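Local structure of oxidoreductase, NAD-binding/iron-sulfur cluster-binding protein (Nitratireductor pacificus pht-3B, 6ZXU) at residues G359-L364 / N479-V484; E401-Y406 / H486-L491. The protein is a catabolic reductive dehalogenase that binds cobalamin and two iron-sulfur clusters, and probably uses them to strip halogen from its organic substrates. All blocks are in the same frame, centred on the assembly; numbering follows the deposited sequence.

Interaction 1: residues G359-L364 / N479-V484; sequences GTREKL and NAHSEV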
# COMPACT_ATOMS: atom_id res chain seq x y z
N GLY A 359 -6.45 14.41 -12.30
CA GLY A 359 -6.69 15.80 -12.05
C GLY A 359 -6.02 16.80 -13.00
O GLY A 359 -5.53 16.42 -14.04
N THR A 360 -5.91 18.05 -12.55
CA THR A 360 -5.65 19.20 -13.36
C THR A 360 -4.26 19.78 -13.10
O THR A 360 -3.75 19.70 -12.00
CB THR A 360 -6.62 20.38 -13.01
OG1 THR A 360 -6.54 20.71 -11.58
CG2 THR A 360 -8.01 20.04 -13.39
N ARG A 361 -3.63 20.29 -14.13
CA ARG A 361 -2.37 20.99 -14.01
C ARG A 361 -2.53 22.52 -14.05
O ARG A 361 -1.65 23.22 -13.61
CB ARG A 361 -1.43 20.57 -15.11
CG ARG A 361 -1.09 19.10 -15.18
CD ARG A 361 -0.22 18.80 -16.34
NE ARG A 361 0.04 17.36 -16.57
CZ ARG A 361 -0.82 16.50 -17.12
NH1 ARG A 361 -2.04 16.91 -17.43
NH2 ARG A 361 -0.49 15.24 -17.32
N GLU A 362 -3.69 23.01 -14.50
CA GLU A 362 -3.91 24.46 -14.67
C GLU A 362 -4.39 25.09 -13.40
O GLU A 362 -5.05 24.44 -12.59
CB GLU A 362 -4.91 24.71 -15.80
CG GLU A 362 -6.39 24.61 -15.36
CD GLU A 362 -7.08 23.19 -15.53
OE1 GLU A 362 -8.30 23.09 -15.17
OE2 GLU A 362 -6.43 22.17 -16.00
N LYS A 363 -4.08 26.39 -13.20
CA LYS A 363 -4.56 27.11 -12.00
C LYS A 363 -6.07 27.14 -11.99
O LYS A 363 -6.72 27.22 -13.05
CB LYS A 363 -4.01 28.53 -11.91
CG LYS A 363 -2.51 28.57 -11.79
CD LYS A 363 -1.97 27.93 -10.51
CE LYS A 363 -0.40 27.87 -10.48
NZ LYS A 363 0.19 27.01 -9.34
N LEU A 364 -6.64 27.02 -10.79
CA LEU A 364 -8.07 27.19 -10.63
C LEU A 364 -8.32 28.40 -9.78
O LEU A 364 -7.43 28.85 -9.02
CB LEU A 364 -8.69 25.96 -9.96
CG LEU A 364 -8.67 24.62 -10.67
CD1 LEU A 364 -9.39 23.52 -9.82
CD2 LEU A 364 -9.25 24.67 -12.04
N ASN A 479 1.45 5.06 -9.69
CA ASN A 479 2.40 4.16 -10.34
C ASN A 479 2.17 4.21 -11.87
O ASN A 479 3.09 4.07 -12.63
CB ASN A 479 2.24 2.71 -9.85
CG ASN A 479 0.90 2.05 -10.30
OD1 ASN A 479 -0.26 2.53 -9.94
ND2 ASN A 479 1.02 0.93 -11.01
N ALA A 480 0.91 4.35 -12.28
CA ALA A 480 0.52 4.34 -13.69
C ALA A 480 0.84 5.65 -14.39
O ALA A 480 1.09 5.66 -15.59
CB ALA A 480 -0.93 4.00 -13.84
N HIS A 481 0.92 6.73 -13.63
CA HIS A 481 1.25 8.01 -14.20
C HIS A 481 1.61 9.01 -13.15
O HIS A 481 0.75 9.50 -12.42
CB HIS A 481 0.05 8.53 -15.02
CG HIS A 481 0.38 9.72 -15.86
ND1 HIS A 481 0.58 10.98 -15.34
CD2 HIS A 481 0.58 9.82 -17.18
CE1 HIS A 481 0.87 11.81 -16.32
NE2 HIS A 481 0.89 11.12 -17.44
N SER A 482 2.90 9.28 -13.03
CA SER A 482 3.39 10.35 -12.15
C SER A 482 4.16 11.35 -12.96
O SER A 482 4.95 10.98 -13.85
CB SER A 482 4.37 9.83 -11.07
OG SER A 482 3.72 9.05 -10.09
N GLU A 483 4.06 12.61 -12.56
CA GLU A 483 4.96 13.63 -13.07
C GLU A 483 6.02 14.11 -12.05
O GLU A 483 6.78 15.01 -12.34
CB GLU A 483 4.14 14.75 -13.66
CG GLU A 483 3.51 14.23 -14.94
CD GLU A 483 2.65 15.23 -15.73
OE1 GLU A 483 2.24 16.27 -15.20
OE2 GLU A 483 2.36 14.93 -16.89
N VAL A 484 6.01 13.54 -10.82
CA VAL A 484 6.98 13.86 -9.79
C VAL A 484 7.68 12.57 -9.36
O VAL A 484 7.11 11.50 -9.47
CB VAL A 484 6.38 14.54 -8.56
CG1 VAL A 484 5.66 15.80 -8.97
CG2 VAL A 484 5.46 13.65 -7.77

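Interaction 2: residues E401-Y406 / H486-L491; sequences EPWMYY and HNPAIL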
# COMPACT_ATOMS: atom_id res chain seq x y z
N GLU A 401 9.07 21.17 -4.87
CA GLU A 401 10.12 21.93 -5.46
C GLU A 401 10.32 21.55 -6.91
O GLU A 401 9.99 20.45 -7.32
CB GLU A 401 11.37 21.80 -4.64
CG GLU A 401 11.12 22.18 -3.20
CD GLU A 401 12.38 22.13 -2.36
OE1 GLU A 401 13.41 22.68 -2.82
OE2 GLU A 401 12.36 21.55 -1.22
N PRO A 402 10.78 22.48 -7.74
CA PRO A 402 10.81 22.20 -9.18
C PRO A 402 11.65 21.02 -9.54
O PRO A 402 11.29 20.26 -10.47
CB PRO A 402 11.38 23.53 -9.84
CG PRO A 402 10.98 24.55 -8.81
CD PRO A 402 11.09 23.91 -7.46
N TRP A 403 12.71 20.79 -8.79
CA TRP A 403 13.59 19.69 -9.14
C TRP A 403 12.93 18.31 -8.81
O TRP A 403 13.56 17.29 -9.09
CB TRP A 403 14.96 19.81 -8.42
CG TRP A 403 14.85 20.07 -6.95
CD1 TRP A 403 14.73 21.29 -6.34
CD2 TRP A 403 14.83 19.11 -5.92
NE1 TRP A 403 14.66 21.12 -4.98
CE2 TRP A 403 14.70 19.78 -4.73
CE3 TRP A 403 14.89 17.70 -5.89
CZ2 TRP A 403 14.68 19.11 -3.50
CZ3 TRP A 403 14.89 17.08 -4.70
CH2 TRP A 403 14.79 17.77 -3.52
N MET A 404 11.78 18.30 -8.13
CA MET A 404 11.04 17.04 -7.80
C MET A 404 10.13 16.58 -9.00
O MET A 404 9.70 15.45 -9.04
CB MET A 404 10.15 17.24 -6.59
CG MET A 404 10.90 17.55 -5.29
SD MET A 404 9.72 17.84 -3.99
CE MET A 404 10.80 18.05 -2.57
N TYR A 405 9.89 17.48 -9.97
CA TYR A 405 9.18 17.13 -11.17
C TYR A 405 10.13 16.57 -12.19
O TYR A 405 11.27 17.02 -12.31
CB TYR A 405 8.45 18.35 -11.75
CG TYR A 405 7.33 18.92 -10.92
CD1 TYR A 405 7.58 19.69 -9.80
CD2 TYR A 405 6.02 18.73 -11.27
CE1 TYR A 405 6.56 20.25 -9.06
CE2 TYR A 405 4.98 19.29 -10.55
CZ TYR A 405 5.23 20.05 -9.48
OH TYR A 405 4.21 20.61 -8.78
N TYR A 406 9.69 15.61 -12.96
CA TYR A 406 10.44 15.15 -14.12
C TYR A 406 10.63 16.28 -15.13
O TYR A 406 9.87 17.23 -15.18
CB TYR A 406 9.73 14.01 -14.82
CG TYR A 406 9.68 12.70 -14.06
CD1 TYR A 406 10.80 11.90 -13.98
CD2 TYR A 406 8.48 12.23 -13.52
CE1 TYR A 406 10.74 10.71 -13.27
CE2 TYR A 406 8.41 11.06 -12.84
CZ TYR A 406 9.53 10.31 -12.72
OH TYR A 406 9.46 9.07 -12.09
N HIS A 486 8.79 10.50 -6.32
CA HIS A 486 8.25 10.49 -4.98
C HIS A 486 9.31 10.60 -3.92
O HIS A 486 9.08 11.24 -2.91
CB HIS A 486 7.44 9.23 -4.70
CG HIS A 486 6.19 9.12 -5.51
ND1 HIS A 486 5.10 8.41 -5.08
CD2 HIS A 486 5.85 9.63 -6.70
CE1 HIS A 486 4.14 8.48 -5.99
NE2 HIS A 486 4.59 9.17 -7.01
N ASN A 487 10.45 10.00 -4.13
CA ASN A 487 11.45 9.94 -3.06
C ASN A 487 11.75 11.24 -2.36
O ASN A 487 11.74 11.28 -1.12
CB ASN A 487 12.73 9.31 -3.57
CG ASN A 487 12.47 7.90 -4.09
OD1 ASN A 487 11.63 7.72 -4.97
ND2 ASN A 487 13.19 6.97 -3.60
N PRO A 488 12.12 12.30 -3.11
CA PRO A 488 12.51 13.53 -2.38
C PRO A 488 11.35 14.16 -1.63
O PRO A 488 11.55 14.76 -0.59
CB PRO A 488 12.98 14.42 -3.51
CG PRO A 488 12.45 13.91 -4.73
CD PRO A 488 12.33 12.43 -4.55
N ALA A 489 10.12 13.96 -2.12
CA ALA A 489 8.94 14.36 -1.37
C ALA A 489 8.73 13.57 -0.10
O ALA A 489 8.43 14.14 0.95
CB ALA A 489 7.73 14.31 -2.26
N ILE A 490 8.95 12.27 -0.12
CA ILE A 490 8.92 11.45 1.10
C ILE A 490 9.96 11.99 2.11
O ILE A 490 9.67 12.13 3.29
CB ILE A 490 9.18 9.96 0.83
CG1 ILE A 490 8.09 9.40 -0.08
CG2 ILE A 490 9.21 9.17 2.11
CD1 ILE A 490 8.53 8.09 -0.72
N LEU A 491 11.15 12.33 1.61
CA LEU A 491 12.22 12.86 2.49
C LEU A 491 11.84 14.23 3.07
O LEU A 491 11.94 14.42 4.27
CB LEU A 491 13.48 12.99 1.74
CG LEU A 491 14.64 13.44 2.60
CD1 LEU A 491 15.14 12.35 3.53
CD2 LEU A 491 15.77 13.90 1.68

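Interaction 1: residues G359-L364 / N479-V484
Glu483 OE1 is gripped by two groups: Arg361 NE donates to it at 2.8 Å, and the hydroxyl of Tyr419, from the loop that precedes strand 422-429, is hydrogen-bonded to the same oxygen. Arg361 makes a second bond with its outer nitrogen, NH2, to the other carboxylate oxygen, Glu483 OE2, at 2.9 Å. The salt bridge is therefore side-on, NE and one NH each taking one oxygen, and both bonds are fairly straight, with an N-H...O angle of 158°. The two flat groups are not coplanar: the guanidinium and carboxylate planes are turned 48° apart. NE still reaches OE1 on its syn side and close to the carboxylate plane, whereas NH2 comes down on OE2 from above that plane. An arginine chain extended from CG to NE carries the guanidinium across the gap between two loops whose nearest CA atoms, those of Arg361 and Glu483, are 10.4 Å apart. The contact thus ties the long connection between helices 342-354 and 376-390 to the loop that leaves strand 474-477, an edge strand of a four-stranded antiparallel sheet, and runs into helix 486-492. That second loop carries Ser482 and Val484 of the cobalamin pocket. Its His481 has CG anti to the backbone N (chi1 -169°), which swings the imidazole toward the arginine until CE1 lies 3.8 Å from Arg361 NH2, near the guanidinium plane. Arg361 approaches that ring obliquely. The glutamate is buried while the arginine is exposed, and the paired positive charge would be expected to favour the ionised carboxylate. The backbone N of Glu483 is hydrogen-bonded to His477 ND1.

Interaction 2: residues E401-Y406 / H486-L491
Trp403 holds its indole between the backbone N and the carbonyl carbon (chi1 49°), which brings the CZ3 corner of the six-membered ring up beside Pro488, and Met404, with CG anti to its own carbonyl carbon (chi1 -64°) and the chain extended beyond it, runs alongside the same proline. Both residues sit on a short 3-10 turn, 402-404, in the loop after strand 394-399, and they pack on Pro488 and Ala489 of helix 486-492 at the wall of the cobalamin pocket. Trp403 CZ3 comes to 3.5 Å from Pro488 CB, the closest approach of the contact, with CH2 near the same carbon; the proline meets the ring obliquely. Beside it the pyrrolidine also lies against the methionine, Pro488 CG being 4.0 Å from Met404 CG. That same methionine CG also lies over one face of the indole, offset toward its rim, so tryptophan, methionine and proline form one compact apolar group. A hydrogen bond from Trp403 NE1 to Glu401 OE1, at 2.9 Å, helps to hold the indole in this rotation; it comes from well above the carboxylate plane, with a bent N-H...O angle of 145°. OE1 also receives the guanidinium of Arg305 in a salt bridge. Were Trp403 an alanine, Pro488 CB and Met404 CG would probably lose their aromatic neighbour, a gap would be likely to open beside the pocket wall, and Glu401 OE1 would be left without one of its donors. Pro488 itself lies about 4 Å, side chain to ligand, from the bound cobalamin. Further along the helix, Ala489 CB is 4.4 Å from Met404 SD, while the methyl at the end of the chain, Met404 CE, stops 3.9 Å from the carbonyl oxygen of Pro488.

How the interactions relate
Interactions 1 and 2, centred about 14 Å apart, share the chain that runs from loop 479-484 straight into helix 486-491. They meet where Glu483 O lies 3.0 Å from Tyr406 N, a probable hydrogen bond, and where Val484 CB packs 3.5 Å from Met404 O. The segments alternate along the sequence. Both border the cobalamin: Val484 and His486 belong to its binding site, as does Tyr406, whose OH is hydrogen-bonded to the ligand, while the Glu483 side chain stands back about 9 Å from it. Tyr419 belongs to both surroundings, bonding to Glu483 and meeting Tyr405 edge-to-face, and Ser482 OG is hydrogen-bonded to His486 NE2.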